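Putative alpha-galactosidase (Bacteroides fragilis, PDB 4NZJ) probably hydrolyses terminal, non-reducing alpha-D-galactose residues of alpha-galactosides, as a family 27 glycoside hydrolase. Local coordinates at residues Q343-S346 with H347-W351. Sequence-based numbering, arbitrary orientation.
Sequences QYKS and HFSLW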
ATOM      1  N   GLN A 343      15.041  -6.619 -11.286  1.00 18.34           N
ATOM      2  CA  GLN A 343      14.718  -5.203 -11.108  1.00 18.21           C
ATOM      3  C   GLN A 343      13.352  -5.027 -10.449  1.00 17.94           C
ATOM      4  O   GLN A 343      13.199  -4.246  -9.522  1.00 17.78           O
ATOM      5  CB  GLN A 343      14.776  -4.472 -12.443  1.00 19.24           C
ATOM      6  CG  GLN A 343      16.196  -4.188 -12.884  1.00 20.06           C
ATOM      7  CD  GLN A 343      16.294  -3.669 -14.294  1.00 21.06           C
ATOM      8  OE1 GLN A 343      15.368  -3.809 -15.091  1.00 23.12           O
ATOM      9  NE2 GLN A 343      17.444  -3.092 -14.626  1.00 21.97           N
ATOM     10  N   TYR A 344      12.361  -5.777 -10.919  1.00 16.93           N
ATOM     11  CA  TYR A 344      11.050  -5.768 -10.281  1.00 16.57           C
ATOM     12  C   TYR A 344      11.096  -6.201  -8.808  1.00 16.34           C
ATOM     13  O   TYR A 344      10.423  -5.621  -7.970  1.00 16.20           O
ATOM     14  CB  TYR A 344      10.062  -6.651 -11.042  1.00 17.10           C
ATOM     15  CG  TYR A 344       9.578  -6.080 -12.356  1.00 18.53           C
ATOM     16  CD1 TYR A 344       9.214  -4.736 -12.477  1.00 19.21           C
ATOM     17  CD2 TYR A 344       9.443  -6.897 -13.471  1.00 20.74           C
ATOM     18  CE1 TYR A 344       8.748  -4.229 -13.681  1.00 20.16           C
ATOM     19  CE2 TYR A 344       8.979  -6.396 -14.676  1.00 22.20           C
ATOM     20  CZ  TYR A 344       8.631  -5.064 -14.776  1.00 22.22           C
ATOM     21  OH  TYR A 344       8.177  -4.578 -15.981  1.00 24.27           O
ATOM     22  N   LYS A 345      11.889  -7.219  -8.503  1.00 16.94           N
ATOM     23  CA  LYS A 345      12.045  -7.680  -7.123  1.00 17.82           C
ATOM     24  C   LYS A 345      12.651  -6.584  -6.237  1.00 16.85           C
ATOM     25  O   LYS A 345      12.201  -6.364  -5.114  1.00 17.24           O
ATOM     26  CB  LYS A 345      12.897  -8.955  -7.083  1.00 19.89           C
ATOM     27  CG  LYS A 345      13.254  -9.470  -5.695  1.00 23.86           C
ATOM     28  CD  LYS A 345      12.050  -9.952  -4.910  1.00 27.79           C
ATOM     29  CE  LYS A 345      12.436 -10.397  -3.502  1.00 30.84           C
ATOM     30  NZ  LYS A 345      13.414 -11.515  -3.495  1.00 33.04           N
ATOM     31  N   SER A 346      13.670  -5.893  -6.737  1.00 17.71           N
ATOM     32  CA  SER A 346      14.290  -4.818  -5.955  1.00 16.92           C
ATOM     33  C   SER A 346      13.334  -3.637  -5.756  1.00 17.05           C
ATOM     34  O   SER A 346      13.283  -3.039  -4.688  1.00 17.65           O
ATOM     35  CB  SER A 346      15.580  -4.352  -6.625  1.00 17.47           C
ATOM     36  OG  SER A 346      16.531  -5.395  -6.603  1.00 18.78           O
ATOM     37  N   HIS A 347      12.596  -3.303  -6.804  1.00 16.61           N
ATOM     38  CA  HIS A 347      11.540  -2.290  -6.760  1.00 16.52           C
ATOM     39  C   HIS A 347      10.536  -2.611  -5.650  1.00 16.17           C
ATOM     40  O   HIS A 347      10.245  -1.770  -4.807  1.00 15.69           O
ATOM     41  CB  HIS A 347      10.907  -2.217  -8.154  1.00 18.20           C
ATOM     42  CG  HIS A 347       9.584  -1.521  -8.234  1.00 18.23           C
ATOM     43  ND1 HIS A 347       9.336  -0.285  -7.674  1.00 17.92           N
ATOM     44  CD2 HIS A 347       8.451  -1.866  -8.890  1.00 19.95           C
ATOM     45  CE1 HIS A 347       8.097   0.079  -7.946  1.00 18.80           C
ATOM     46  NE2 HIS A 347       7.544  -0.856  -8.693  1.00 20.03           N
ATOM     47  N   PHE A 348      10.061  -3.853  -5.603  1.00 15.57           N
ATOM     48  CA  PHE A 348       9.145  -4.254  -4.540  1.00 16.09           C
ATOM     49  C   PHE A 348       9.809  -4.174  -3.153  1.00 16.06           C
ATOM     50  O   PHE A 348       9.228  -3.636  -2.204  1.00 15.42           O
ATOM     51  CB  PHE A 348       8.595  -5.660  -4.798  1.00 16.47           C
ATOM     52  CG  PHE A 348       7.524  -6.068  -3.830  1.00 15.41           C
ATOM     53  CD1 PHE A 348       6.239  -5.554  -3.940  1.00 16.84           C
ATOM     54  CD2 PHE A 348       7.806  -6.935  -2.782  1.00 16.23           C
ATOM     55  CE1 PHE A 348       5.250  -5.910  -3.036  1.00 17.49           C
ATOM     56  CE2 PHE A 348       6.815  -7.304  -1.887  1.00 17.54           C
ATOM     57  CZ  PHE A 348       5.542  -6.787  -2.009  1.00 17.01           C
ATOM     58  N   SER A 349      11.026  -4.708  -3.055  1.00 16.39           N
ATOM     59  CA  SER A 349      11.787  -4.732  -1.798  1.00 16.51           C
ATOM     60  C   SER A 349      11.971  -3.346  -1.206  1.00 16.33           C
ATOM     61  O   SER A 349      11.816  -3.154  -0.004  1.00 17.37           O
ATOM     62  CB  SER A 349      13.156  -5.373  -2.014  1.00 18.78           C
ATOM     63  OG  SER A 349      13.014  -6.691  -2.500  1.00 21.48           O
ATOM     64  N   LEU A 350      12.306  -2.378  -2.053  1.00 16.58           N
ATOM     65  CA  LEU A 350      12.576  -1.029  -1.573  1.00 16.89           C
ATOM     66  C   LEU A 350      11.289  -0.284  -1.226  1.00 15.87           C
ATOM     67  O   LEU A 350      11.254   0.456  -0.254  1.00 16.15           O
ATOM     68  CB  LEU A 350      13.437  -0.268  -2.585  1.00 18.62           C
ATOM     69  CG  LEU A 350      14.880  -0.815  -2.643  1.00 22.25           C
ATOM     70  CD1 LEU A 350      15.632  -0.269  -3.846  1.00 26.32           C
ATOM     71  CD2 LEU A 350      15.637  -0.527  -1.345  1.00 23.70           C
ATOM     72  N   TRP A 351      10.226  -0.494  -1.999  1.00 16.01           N
ATOM     73  CA  TRP A 351       8.904   0.025  -1.615  1.00 15.71           C
ATOM     74  C   TRP A 351       8.515  -0.534  -0.230  1.00 16.22           C
ATOM     75  O   TRP A 351       7.947   0.174   0.605  1.00 17.26           O
ATOM     76  CB  TRP A 351       7.850  -0.343  -2.664  1.00 16.38           C
ATOM     77  CG  TRP A 351       7.566   0.709  -3.730  1.00 17.30           C
ATOM     78  CD1 TRP A 351       6.338   1.184  -4.075  1.00 18.07           C
ATOM     79  CD2 TRP A 351       8.510   1.393  -4.578  1.00 17.50           C
ATOM     80  NE1 TRP A 351       6.444   2.099  -5.089  1.00 18.64           N
ATOM     81  CE2 TRP A 351       7.765   2.260  -5.412  1.00 18.11           C
ATOM     82  CE3 TRP A 351       9.906   1.358  -4.721  1.00 17.17           C
ATOM     83  CZ2 TRP A 351       8.367   3.095  -6.365  1.00 19.21           C
ATOM     84  CZ3 TRP A 351      10.503   2.184  -5.679  1.00 18.65           C
ATOM     85  CH2 TRP A 351       9.731   3.043  -6.483  1.00 18.05           C
TER
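Ser-349 binds the carbonyl oxygen of Lys-345 twice, through its backbone and through its side chain. The amide bond, Ser-349 N to Lys-345 O, is 2.9 Å long; the hydroxyl donates as well, with Ser-349 OG 2.8 Å from Lys-345 O. The two donors approach from opposite faces of the carbonyl plane, the hydroxyl standing 39° out of it and away from the lone-pair direction. Placing OG beside its own backbone N and anti to the carbonyl carbon (chi1 -59°) turns the hydroxyl back along the helix, where the buried group finds an acceptor one turn earlier. The aliphatic end of Lys-345, bent at chi2 and chi4, comes near this hydroxyl, its CE 3.9 Å from Ser-349 OG.

The remaining bonds across the junction are regular i to i+4 helical ones: His-347 N to Gln-343 O, Phe-348 N to Tyr-344 O and Leu-350 N to Ser-346 O, the last measuring 2.9 Å. Together they build one turn after another of helix 341-353, which precedes the eighth parallel strand, 358-360, of the catalytic TIM barrel. Helices 296-303, 369-375 and 378-384 pack around it, Phe-348 meeting the last two.

Side-chain carbons also pack against carbonyl oxygens of the preceding turn. Leu-350 sets CG 3.4 Å from Ser-346 O, while His-347 rests its CB 3.4 Å from Tyr-344 O. One turn on, the imidazole of His-347 turns its edge to the face of the Trp-351 indole, CE1 lying 3.3 Å above that plane and over its centre. Outside the helix, His-347 NE2 bonds to Val-322 N and Trp-351 NE1 to Asp-319 O, tying both rings to the segment after strand 315-317; Tyr-344 OH reaches Asp-281.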